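PDB 5VMN: Bak protein from Grouper iridovirus, which inhibits apoptosis of the infected host cell as a viral Bcl-2 protein that exclusively sequesters the pro-death protein Bim. Local coordinates for residues T7-R16 against I94-F102. Numbering follows the deposited sequence.
Sequences TNINFSALLR and ITEQLERFF. With NO3 (nitrate ion), chain F; NO3 (nitrate ion), chain G.
S12 N gives its hydrogen to O2 of the chain F nitrate at 2.7 Å, and E99 of 94-102 meets the same ion from the other helix. F11 N bonds to O3 of this nitrate, probably an ion from the crystallisation liquor; both amides belong to the first turn of a helix, which leaves them without carbonyl partners. E99 OE2 lies 2.6 Å from that O3, and an acid group so close to a nitrate oxygen probably carries a proton. N10, the N-cap, suits its place because its short amide folds back: OD1 accepts from A13 N at 3.1 Å, with the donor well above the carbonyl plane.

Beside these polar groups the contact is apolar. CB of F11 points toward 94-102, and with CG anti to the carbonyl carbon (chi1 -65°) the ring lies between E99 and F102. Its CD2 meets the aliphatic CG of E99, CD1 touches L98 CD1, and CZ lies 3.4 Å from F102 CD2. The two phenyl planes are nearly parallel, 10° apart, but slid so far that they barely overlap; W117 packs edge-to-face with F102. Farther along helix 11-16, the forked end of L15 offers a methyl, CD1, that touches both L98 CD1, tip to tip at 4.0 Å, and I94 CG2, apolar partners fit for a buried place. T95 suits its position because CG2 packs on S12 CA while OG1 bonds to T92 O within its own helix.

The axes of segments 11-16 and 94-102 approach to 9.9 Å. Helix 68-84 touches both L15 and L98, consistent with the all-helical Bcl-2 fold, whose helices surround a central hydrophobic one.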
ATOM      1  N   THR A   7       6.439   6.819 -10.355  1.00 67.89           N
ATOM      2  CA  THR A   7       5.997   5.816  -9.392  1.00 69.37           C
ATOM      3  C   THR A   7       6.353   4.419  -9.875  1.00 61.82           C
ATOM      4  O   THR A   7       6.294   4.124 -11.074  1.00 62.62           O
ATOM      5  CB  THR A   7       4.485   5.900  -9.154  1.00 75.67           C
ATOM      6  OG1 THR A   7       3.810   6.242 -10.374  1.00 79.49           O
ATOM      7  CG2 THR A   7       4.163   6.929  -8.064  1.00 77.13           C
ATOM      8  N   ASN A   8       6.745   3.560  -8.934  1.00 48.58           N
ATOM      9  CA  ASN A   8       6.934   2.158  -9.262  1.00 49.15           C
ATOM     10  C   ASN A   8       5.600   1.439  -9.312  1.00 59.80           C
ATOM     11  O   ASN A   8       5.349   0.648 -10.225  1.00 55.83           O
ATOM     12  CB  ASN A   8       7.860   1.487  -8.252  1.00 54.95           C
ATOM     13  CG  ASN A   8       9.320   1.815  -8.493  1.00 79.61           C
ATOM     14  OD1 ASN A   8       9.721   2.191  -9.604  1.00 73.59           O
ATOM     15  ND2 ASN A   8      10.130   1.663  -7.451  1.00 86.59           N
ATOM     16  N   ILE A   9       4.727   1.705  -8.348  1.00 46.23           N
ATOM     17  CA  ILE A   9       3.376   1.169  -8.365  1.00 43.78           C
ATOM     18  C   ILE A   9       2.420   2.327  -8.573  1.00 38.75           C
ATOM     19  O   ILE A   9       2.534   3.372  -7.925  1.00 39.58           O
ATOM     20  CB  ILE A   9       3.026   0.410  -7.067  1.00 35.53           C
ATOM     21  CG1 ILE A   9       3.954  -0.774  -6.868  1.00 37.02           C
ATOM     22  CG2 ILE A   9       1.580  -0.081  -7.099  1.00 39.42           C
ATOM     23  CD1 ILE A   9       3.877  -1.820  -7.968  1.00 41.01           C
ATOM     24  N   ASN A  10       1.447   2.113  -9.438  1.00 36.12           N
ATOM     25  CA  ASN A  10       0.379   3.084  -9.654  1.00 40.16           C
ATOM     26  C   ASN A  10      -0.664   2.865  -8.573  1.00 34.64           C
ATOM     27  O   ASN A  10      -1.560   2.036  -8.741  1.00 33.55           O
ATOM     28  CB  ASN A  10      -0.234   2.880 -11.031  1.00 38.22           C
ATOM     29  CG  ASN A  10      -1.234   3.954 -11.393  1.00 41.85           C
ATOM     30  OD1 ASN A  10      -1.729   4.670 -10.540  1.00 42.99           O
ATOM     31  ND2 ASN A  10      -1.537   4.064 -12.688  1.00 56.50           N
ATOM     32  N   PHE A  11      -0.560   3.615  -7.465  1.00 34.85           N
ATOM     33  CA  PHE A  11      -1.429   3.352  -6.311  1.00 35.68           C
ATOM     34  C   PHE A  11      -2.875   3.736  -6.591  1.00 36.14           C
ATOM     35  O   PHE A  11      -3.794   3.094  -6.082  1.00 31.70           O
ATOM     36  CB  PHE A  11      -0.913   4.072  -5.052  1.00 36.41           C
ATOM     37  CG  PHE A  11       0.442   3.560  -4.577  1.00 36.66           C
ATOM     38  CD1 PHE A  11       0.567   2.305  -4.009  1.00 33.38           C
ATOM     39  CD2 PHE A  11       1.585   4.319  -4.740  1.00 49.57           C
ATOM     40  CE1 PHE A  11       1.809   1.826  -3.601  1.00 34.10           C
ATOM     41  CE2 PHE A  11       2.818   3.844  -4.333  1.00 51.08           C
ATOM     42  CZ  PHE A  11       2.925   2.593  -3.760  1.00 43.26           C
ATOM     43  N   SER A  12      -3.108   4.748  -7.414  1.00 35.09           N
ATOM     44  CA  SER A  12      -4.477   5.058  -7.802  1.00 35.53           C
ATOM     45  C   SER A  12      -5.113   3.905  -8.575  1.00 33.59           C
ATOM     46  O   SER A  12      -6.256   3.522  -8.301  1.00 32.50           O
ATOM     47  CB  SER A  12      -4.501   6.341  -8.632  1.00 42.48           C
ATOM     48  OG  SER A  12      -5.823   6.669  -8.977  1.00 56.89           O
ATOM     49  N   ALA A  13      -4.387   3.324  -9.538  1.00 33.86           N
ATOM     50  CA  ALA A  13      -4.931   2.176 -10.252  1.00 33.26           C
ATOM     51  C   ALA A  13      -5.122   0.998  -9.314  1.00 31.59           C
ATOM     52  O   ALA A  13      -6.121   0.282  -9.401  1.00 30.88           O
ATOM     53  CB  ALA A  13      -4.012   1.771 -11.413  1.00 34.19           C
ATOM     54  N   LEU A  14      -4.176   0.790  -8.404  1.00 31.15           N
ATOM     55  CA  LEU A  14      -4.280  -0.308  -7.456  1.00 29.81           C
ATOM     56  C   LEU A  14      -5.566  -0.215  -6.661  1.00 28.72           C
ATOM     57  O   LEU A  14      -6.286  -1.205  -6.508  1.00 27.90           O
ATOM     58  CB  LEU A  14      -3.084  -0.294  -6.514  1.00 29.90           C
ATOM     59  CG  LEU A  14      -3.033  -1.385  -5.420  1.00 28.82           C
ATOM     60  CD1 LEU A  14      -2.701  -2.712  -5.968  1.00 29.51           C
ATOM     61  CD2 LEU A  14      -2.002  -1.021  -4.372  1.00 37.06           C
ATOM     62  N   LEU A  15      -5.834   0.947  -6.086  1.00 28.96           N
ATOM     63  CA  LEU A  15      -6.981   1.059  -5.191  1.00 28.17           C
ATOM     64  C   LEU A  15      -8.309   1.146  -5.935  1.00 28.64           C
ATOM     65  O   LEU A  15      -9.363   0.861  -5.350  1.00 32.20           O
ATOM     66  CB  LEU A  15      -6.793   2.275  -4.275  1.00 29.43           C
ATOM     67  CG  LEU A  15      -5.523   2.161  -3.415  1.00 32.84           C
ATOM     68  CD1 LEU A  15      -5.374   3.354  -2.510  1.00 46.86           C
ATOM     69  CD2 LEU A  15      -5.478   0.893  -2.576  1.00 41.60           C
ATOM     70  N   ARG A  16      -8.292   1.524  -7.198  1.00 29.32           N
ATOM     71  CA  ARG A  16      -9.516   1.542  -7.987  1.00 31.43           C
ATOM     72  C   ARG A  16      -9.819   0.163  -8.552  1.00 40.35           C
ATOM     73  O   ARG A  16     -10.975  -0.125  -8.861  1.00 43.43           O
ATOM     74  CB  ARG A  16      -9.418   2.585  -9.095  1.00 36.27           C
ATOM     75  CG  ARG A  16      -9.536   4.016  -8.557  1.00 43.78           C
ATOM     76  CD  ARG A  16      -9.330   5.126  -9.606  1.00 53.15           C
ATOM     77  NE  ARG A  16      -9.762   6.421  -9.064  1.00 53.68           N
ATOM     78  CZ  ARG A  16      -9.053   7.178  -8.225  1.00 67.41           C
ATOM     79  NH1 ARG A  16      -9.553   8.331  -7.784  1.00 62.27           N
ATOM     80  NH2 ARG A  16      -7.852   6.788  -7.810  1.00 75.29           N
ATOM     81  N   ILE A  94      -5.927   9.760   0.173  1.00 31.49           N
ATOM     82  CA  ILE A  94      -5.447   8.430   0.538  1.00 29.92           C
ATOM     83  C   ILE A  94      -4.286   8.027  -0.359  1.00 27.04           C
ATOM     84  O   ILE A  94      -3.244   7.545   0.109  1.00 26.45           O
ATOM     85  CB  ILE A  94      -6.594   7.405   0.466  1.00 27.11           C
ATOM     86  CG1 ILE A  94      -7.567   7.611   1.617  1.00 29.00           C
ATOM     87  CG2 ILE A  94      -6.070   5.987   0.540  1.00 25.83           C
ATOM     88  CD1 ILE A  94      -8.920   7.002   1.377  1.00 29.26           C
ATOM     89  N   THR A  95      -4.454   8.208  -1.669  1.00 29.35           N
ATOM     90  CA  THR A  95      -3.392   7.833  -2.601  1.00 32.07           C
ATOM     91  C   THR A  95      -2.142   8.673  -2.374  1.00 29.89           C
ATOM     92  O   THR A  95      -1.023   8.153  -2.392  1.00 31.87           O
ATOM     93  CB  THR A  95      -3.872   7.983  -4.044  1.00 42.36           C
ATOM     94  OG1 THR A  95      -4.139   9.356  -4.320  1.00 59.80           O
ATOM     95  CG2 THR A  95      -5.121   7.199  -4.260  1.00 38.17           C
ATOM     96  N   GLU A  96      -2.315   9.976  -2.135  1.00 33.14           N
ATOM     97  CA  GLU A  96      -1.163  10.831  -1.871  1.00 33.30           C
ATOM     98  C   GLU A  96      -0.486  10.453  -0.569  1.00 34.42           C
ATOM     99  O   GLU A  96       0.746  10.500  -0.480  1.00 39.11           O
ATOM    100  CB  GLU A  96      -1.583  12.307  -1.827  1.00 38.34           C
ATOM    101  CG  GLU A  96      -2.191  12.812  -3.112  1.00 44.77           C
ATOM    102  CD  GLU A  96      -2.716  14.242  -3.001  1.00 56.42           C
ATOM    103  OE1 GLU A  96      -2.591  14.960  -4.005  1.00 58.53           O
ATOM    104  OE2 GLU A  96      -3.245  14.643  -1.932  1.00 56.24           O
ATOM    105  N   GLN A  97      -1.274  10.085   0.455  1.00 32.68           N
ATOM    106  CA  GLN A  97      -0.699   9.642   1.718  1.00 32.47           C
ATOM    107  C   GLN A  97       0.144   8.383   1.504  1.00 33.66           C
ATOM    108  O   GLN A  97       1.254   8.259   2.043  1.00 30.12           O
ATOM    109  CB  GLN A  97      -1.823   9.384   2.743  1.00 34.81           C
ATOM    110  CG  GLN A  97      -2.561  10.644   3.265  1.00 41.17           C
ATOM    111  CD  GLN A  97      -3.849  10.351   4.107  1.00 36.64           C
ATOM    112  OE1 GLN A  97      -4.134   9.217   4.468  1.00 34.31           O
ATOM    113  NE2 GLN A  97      -4.629  11.386   4.367  1.00 42.76           N
ATOM    114  N   LEU A  98      -0.366   7.447   0.703  1.00 29.88           N
ATOM    115  CA  LEU A  98       0.377   6.226   0.386  1.00 28.27           C
ATOM    116  C   LEU A  98       1.676   6.542  -0.326  1.00 31.21           C
ATOM    117  O   LEU A  98       2.744   6.035   0.039  1.00 33.38           O
ATOM    118  CB  LEU A  98      -0.460   5.313  -0.500  1.00 38.76           C
ATOM    119  CG  LEU A  98      -1.107   4.102   0.096  1.00 42.45           C
ATOM    120  CD1 LEU A  98      -1.705   3.301  -1.026  1.00 36.93           C
ATOM    121  CD2 LEU A  98      -0.138   3.277   0.871  1.00 29.37           C
ATOM    122  N   GLU A  99       1.602   7.373  -1.366  1.00 31.42           N
ATOM    123  CA  GLU A  99       2.810   7.725  -2.100  1.00 36.49           C
ATOM    124  C   GLU A  99       3.841   8.354  -1.174  1.00 38.12           C
ATOM    125  O   GLU A  99       5.035   8.034  -1.255  1.00 35.92           O
ATOM    126  CB  GLU A  99       2.462   8.667  -3.249  1.00 41.10           C
ATOM    127  CG  GLU A  99       1.601   8.004  -4.312  1.00 42.75           C
ATOM    128  CD  GLU A  99       0.920   8.990  -5.248  1.00 64.74           C
ATOM    129  OE1 GLU A  99       0.668  10.140  -4.840  1.00 60.02           O
ATOM    130  OE2 GLU A  99       0.627   8.608  -6.397  1.00 73.29           O
ATOM    131  N   ARG A 100       3.396   9.240  -0.274  1.00 35.58           N
ATOM    132  CA  ARG A 100       4.316   9.898   0.641  1.00 37.47           C
ATOM    133  C   ARG A 100       5.026   8.874   1.518  1.00 34.45           C
ATOM    134  O   ARG A 100       6.234   8.993   1.772  1.00 37.33           O
ATOM    135  CB  ARG A 100       3.548  10.932   1.489  1.00 45.95           C
ATOM    136  CG  ARG A 100       4.292  12.195   1.884  1.00 65.95           C
ATOM    137  CD  ARG A 100       3.318  13.364   2.156  1.00 57.77           C
ATOM    138  NE  ARG A 100       2.198  12.928   2.995  1.00 73.92           N
ATOM    139  CZ  ARG A 100       0.902  13.151   2.752  1.00 72.57           C
ATOM    140  NH1 ARG A 100       0.495  13.832   1.685  1.00 73.20           N
ATOM    141  NH2 ARG A 100      -0.002  12.680   3.602  1.00 69.55           N
ATOM    142  N   PHE A 101       4.299   7.854   1.983  1.00 30.30           N
ATOM    143  CA  PHE A 101       4.930   6.837   2.812  1.00 28.09           C
ATOM    144  C   PHE A 101       6.039   6.132   2.044  1.00 31.75           C
ATOM    145  O   PHE A 101       7.144   5.941   2.564  1.00 30.62           O
ATOM    146  CB  PHE A 101       3.905   5.806   3.295  1.00 27.32           C
ATOM    147  CG  PHE A 101       4.534   4.629   3.996  1.00 26.59           C
ATOM    148  CD1 PHE A 101       5.035   4.775   5.276  1.00 27.66           C
ATOM    149  CD2 PHE A 101       4.684   3.414   3.356  1.00 27.18           C
ATOM    150  CE1 PHE A 101       5.634   3.728   5.926  1.00 29.28           C
ATOM    151  CE2 PHE A 101       5.277   2.344   4.006  1.00 27.00           C
ATOM    152  CZ  PHE A 101       5.759   2.507   5.296  1.00 24.77           C
ATOM    153  N   PHE A 102       5.751   5.712   0.812  1.00 31.02           N
ATOM    154  CA  PHE A 102       6.708   4.883   0.085  1.00 30.65           C
ATOM    155  C   PHE A 102       7.871   5.699  -0.457  1.00 37.05           C
ATOM    156  O   PHE A 102       8.924   5.134  -0.770  1.00 37.06           O
ATOM    157  CB  PHE A 102       6.007   4.123  -1.049  1.00 28.00           C
ATOM    158  CG  PHE A 102       5.203   2.949  -0.562  1.00 26.42           C
ATOM    159  CD1 PHE A 102       5.833   1.809  -0.089  1.00 26.38           C
ATOM    160  CD2 PHE A 102       3.831   3.000  -0.535  1.00 28.30           C
ATOM    161  CE1 PHE A 102       5.111   0.749   0.392  1.00 29.60           C
ATOM    162  CE2 PHE A 102       3.099   1.926  -0.082  1.00 27.91           C
ATOM    163  CZ  PHE A 102       3.738   0.803   0.417  1.00 29.05           C
TER
HETATM  164  N   NO3 F 205      -0.149   6.780  -8.205  1.00 77.79           N
HETATM  165  O1  NO3 F 205      -0.003   7.246  -9.372  1.00 78.74           O
HETATM  166  O2  NO3 F 205      -1.293   6.761  -7.672  1.00 73.60           O
HETATM  167  O3  NO3 F 205       0.852   6.337  -7.571  1.00 78.25           O
HETATM  168  N   NO3 G 206       6.581   2.795  -4.863  1.00 72.90           N
HETATM  169  O1  NO3 G 206       6.433   4.050  -4.844  1.00 75.37           O
HETATM  170  O2  NO3 G 206       5.959   2.118  -5.728  1.00 71.76           O
HETATM  171  O3  NO3 G 206       7.341   2.215  -4.029  1.00 53.24           O
HETATM  172  O   HOH W   1      -6.484   8.577  -6.661  1.00 54.49           O